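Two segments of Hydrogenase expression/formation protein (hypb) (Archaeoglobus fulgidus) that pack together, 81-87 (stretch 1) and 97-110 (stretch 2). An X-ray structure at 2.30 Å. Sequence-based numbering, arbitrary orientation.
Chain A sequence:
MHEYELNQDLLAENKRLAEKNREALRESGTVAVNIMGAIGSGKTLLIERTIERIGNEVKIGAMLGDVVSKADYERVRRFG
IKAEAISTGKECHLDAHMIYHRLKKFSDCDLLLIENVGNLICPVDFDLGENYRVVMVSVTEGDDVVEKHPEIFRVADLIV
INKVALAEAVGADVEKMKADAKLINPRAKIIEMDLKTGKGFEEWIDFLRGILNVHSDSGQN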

# COMPACT_ATOMS: atom_id res chain seq x y z
N ILE A 81 -27.67 -3.80 -14.62
CA ILE A 81 -26.41 -4.41 -14.23
C ILE A 81 -26.41 -4.80 -12.76
O ILE A 81 -26.88 -4.04 -11.91
CB ILE A 81 -25.23 -3.45 -14.52
CG1 ILE A 81 -24.67 -3.70 -15.92
CG2 ILE A 81 -24.12 -3.61 -13.49
CD1 ILE A 81 -25.67 -3.45 -17.02
N LYS A 82 -25.90 -5.99 -12.46
CA LYS A 82 -25.69 -6.38 -11.07
C LYS A 82 -24.54 -5.54 -10.51
O LYS A 82 -23.47 -5.45 -11.11
CB LYS A 82 -25.35 -7.86 -10.98
CG LYS A 82 -26.40 -8.79 -11.57
CD LYS A 82 -25.97 -10.25 -11.48
CE LYS A 82 -27.10 -11.19 -11.91
NZ LYS A 82 -27.51 -10.96 -13.32
N ALA A 83 -24.77 -4.93 -9.35
CA ALA A 83 -23.77 -4.07 -8.73
C ALA A 83 -23.91 -4.10 -7.22
O ALA A 83 -24.99 -4.36 -6.69
CB ALA A 83 -23.89 -2.66 -9.24
N GLU A 84 -22.82 -3.81 -6.52
CA GLU A 84 -22.88 -3.75 -5.07
C GLU A 84 -21.64 -3.12 -4.44
O GLU A 84 -20.52 -3.28 -4.95
CB GLU A 84 -23.11 -5.14 -4.48
CG GLU A 84 -21.98 -6.10 -4.73
CD GLU A 84 -22.23 -7.44 -4.08
OE1 GLU A 84 -23.42 -7.79 -3.91
OE2 GLU A 84 -21.24 -8.13 -3.73
N ALA A 85 -21.86 -2.39 -3.35
CA ALA A 85 -20.78 -1.86 -2.55
C ALA A 85 -20.09 -3.02 -1.86
O ALA A 85 -20.74 -3.94 -1.37
CB ALA A 85 -21.31 -0.87 -1.52
N ILE A 86 -18.76 -2.99 -1.84
CA ILE A 86 -18.00 -3.92 -1.04
C ILE A 86 -17.74 -3.25 0.29
O ILE A 86 -17.31 -2.10 0.33
CB ILE A 86 -16.65 -4.25 -1.70
CG1 ILE A 86 -16.87 -4.88 -3.07
CG2 ILE A 86 -15.82 -5.19 -0.80
CD1 ILE A 86 -15.75 -4.60 -4.05
N SER A 87 -18.03 -3.95 1.38
CA SER A 87 -17.70 -3.43 2.71
C SER A 87 -16.24 -3.73 2.99
O SER A 87 -15.85 -4.89 3.08
CB SER A 87 -18.58 -4.05 3.78
OG SER A 87 -19.89 -4.27 3.28
N HIS A 97 -10.71 -12.36 0.53
CA HIS A 97 -11.82 -12.66 1.43
C HIS A 97 -13.04 -11.78 1.21
O HIS A 97 -14.17 -12.24 1.33
CB HIS A 97 -11.39 -12.59 2.90
CG HIS A 97 -12.38 -13.21 3.83
ND1 HIS A 97 -13.50 -12.54 4.28
CD2 HIS A 97 -12.43 -14.44 4.39
CE1 HIS A 97 -14.19 -13.33 5.09
NE2 HIS A 97 -13.56 -14.49 5.17
N MET A 98 -12.81 -10.51 0.90
CA MET A 98 -13.91 -9.56 0.71
C MET A 98 -14.83 -9.92 -0.45
O MET A 98 -15.99 -9.51 -0.47
CB MET A 98 -13.38 -8.14 0.49
CG MET A 98 -12.91 -7.44 1.74
SD MET A 98 -12.17 -5.86 1.29
CE MET A 98 -11.29 -5.45 2.80
N ILE A 99 -14.32 -10.66 -1.43
CA ILE A 99 -15.15 -11.00 -2.57
C ILE A 99 -15.46 -12.48 -2.64
O ILE A 99 -16.26 -12.92 -3.46
CB ILE A 99 -14.50 -10.56 -3.91
CG1 ILE A 99 -13.38 -11.52 -4.29
CG2 ILE A 99 -14.03 -9.10 -3.84
CD1 ILE A 99 -12.64 -11.11 -5.56
N TYR A 100 -14.81 -13.25 -1.78
CA TYR A 100 -14.88 -14.70 -1.83
C TYR A 100 -16.32 -15.21 -1.85
O TYR A 100 -16.64 -16.10 -2.63
CB TYR A 100 -14.07 -15.29 -0.67
CG TYR A 100 -14.28 -16.76 -0.43
CD1 TYR A 100 -14.10 -17.69 -1.45
CD2 TYR A 100 -14.63 -17.23 0.83
CE1 TYR A 100 -14.28 -19.03 -1.22
CE2 TYR A 100 -14.81 -18.57 1.07
CZ TYR A 100 -14.63 -19.47 0.04
OH TYR A 100 -14.81 -20.81 0.28
N HIS A 101 -17.17 -14.64 -1.01
CA HIS A 101 -18.58 -15.03 -0.96
C HIS A 101 -19.46 -14.22 -1.91
O HIS A 101 -20.66 -14.45 -2.00
CB HIS A 101 -19.15 -14.88 0.46
CG HIS A 101 -18.33 -15.54 1.51
ND1 HIS A 101 -18.27 -16.91 1.66
CD2 HIS A 101 -17.54 -15.02 2.48
CE1 HIS A 101 -17.47 -17.21 2.67
NE2 HIS A 101 -17.01 -16.08 3.19
N ARG A 102 -18.87 -13.25 -2.61
CA ARG A 102 -19.65 -12.37 -3.46
C ARG A 102 -19.65 -12.82 -4.91
O ARG A 102 -20.57 -12.53 -5.67
CB ARG A 102 -19.14 -10.93 -3.36
CG ARG A 102 -19.22 -10.34 -1.94
CD ARG A 102 -20.65 -9.95 -1.58
NE ARG A 102 -21.42 -11.10 -1.12
CZ ARG A 102 -22.73 -11.24 -1.28
NH1 ARG A 102 -23.33 -12.32 -0.82
NH2 ARG A 102 -23.44 -10.30 -1.91
N LEU A 103 -18.60 -13.54 -5.29
CA LEU A 103 -18.40 -13.95 -6.67
C LEU A 103 -19.56 -14.75 -7.27
O LEU A 103 -19.85 -14.62 -8.46
CB LEU A 103 -17.09 -14.74 -6.80
CG LEU A 103 -15.84 -13.88 -6.67
CD1 LEU A 103 -14.57 -14.71 -6.80
CD2 LEU A 103 -15.87 -12.79 -7.73
N LYS A 104 -20.22 -15.56 -6.45
CA LYS A 104 -21.30 -16.42 -6.96
C LYS A 104 -22.44 -15.60 -7.58
O LYS A 104 -22.95 -15.95 -8.65
CB LYS A 104 -21.83 -17.34 -5.85
CG LYS A 104 -20.71 -18.00 -5.05
CD LYS A 104 -21.20 -19.22 -4.27
CE LYS A 104 -21.38 -20.43 -5.19
NZ LYS A 104 -21.66 -21.69 -4.44
N LYS A 105 -22.81 -14.51 -6.93
CA LYS A 105 -23.84 -13.62 -7.44
C LYS A 105 -23.46 -13.08 -8.81
O LYS A 105 -24.32 -12.69 -9.60
CB LYS A 105 -24.08 -12.47 -6.46
CG LYS A 105 -24.70 -11.21 -7.06
CD LYS A 105 -24.95 -10.15 -5.98
CE LYS A 105 -25.25 -8.78 -6.56
NZ LYS A 105 -26.71 -8.48 -6.62
N PHE A 106 -22.16 -13.07 -9.11
CA PHE A 106 -21.68 -12.56 -10.39
C PHE A 106 -21.24 -13.65 -11.37
O PHE A 106 -20.64 -13.36 -12.41
CB PHE A 106 -20.56 -11.55 -10.16
CG PHE A 106 -20.99 -10.31 -9.43
CD1 PHE A 106 -20.88 -10.23 -8.05
CD2 PHE A 106 -21.49 -9.22 -10.13
CE1 PHE A 106 -21.28 -9.09 -7.38
CE2 PHE A 106 -21.88 -8.07 -9.46
CZ PHE A 106 -21.77 -8.00 -8.08
N SER A 107 -21.53 -14.91 -11.05
CA SER A 107 -21.11 -16.03 -11.89
C SER A 107 -21.67 -15.96 -13.31
O SER A 107 -21.12 -16.56 -14.24
CB SER A 107 -21.49 -17.36 -11.23
OG SER A 107 -22.89 -17.59 -11.30
N ASP A 108 -22.75 -15.20 -13.49
CA ASP A 108 -23.37 -15.07 -14.81
C ASP A 108 -22.84 -13.90 -15.65
O ASP A 108 -23.31 -13.68 -16.77
CB ASP A 108 -24.89 -14.97 -14.67
CG ASP A 108 -25.32 -13.76 -13.86
OD1 ASP A 108 -25.30 -12.64 -14.42
OD2 ASP A 108 -25.67 -13.93 -12.67
N CYS A 109 -21.87 -13.16 -15.14
CA CYS A 109 -21.30 -12.05 -15.91
C CYS A 109 -20.11 -12.52 -16.74
O CYS A 109 -19.33 -13.36 -16.31
CB CYS A 109 -20.90 -10.89 -15.00
SG CYS A 109 -22.20 -10.27 -13.88
N ASP A 110 -19.97 -11.97 -17.94
CA ASP A 110 -18.80 -12.22 -18.76
C ASP A 110 -17.62 -11.45 -18.19
O ASP A 110 -16.49 -11.93 -18.18
CB ASP A 110 -19.04 -11.76 -20.21
CG ASP A 110 -20.30 -12.35 -20.80
OD1 ASP A 110 -20.63 -13.51 -20.46
OD2 ASP A 110 -20.96 -11.66 -21.60

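This is a side-chain contact between a short strand and an irregular, turn-rich segment, held by two salt bridges with an aromatic ring between them and a small apolar pairing at one end. No backbone hydrogen bond crosses the interface; the nearest CA pairs, K82 CA to F106 CA at 7.4 Å and I86 CA to M98 CA at 7.2 Å, leave room for side chains to do the work. Alternation supplies them: the CB atoms of K82 and E84, in the strand, and of I86, just beyond it, point toward the second stretch, while that of A83 points away.

K82 runs out extended through chi2 and chi3, then turns at chi4 (p), bringing NZ to 3.0 Å from D108 OD1, a hydrogen-bonded salt bridge. D108 lies within the type I turn from F106 to C109, closed by C109 N to F106 O at 3.0 Å, so the turn helps place the carboxylate. E84 makes the second bridge, accepting from R102 NH2 at OE1, 3.2 Å away, near the guanidinium plane. K105 NZ, 4.3 Å from E84 OE1, adds positive charge nearby without forming another bridge.

The F106 ring lies between these pairs along the contact, set to one side of the line joining them. Its CE2 lies 3.5 Å from K82 O, which sits at the ring edge, where the hydrogens carry slight positive charge. Farther along, I86 CG2 meets M98 CB at 4.0 Å, an apolar contact without directional demands.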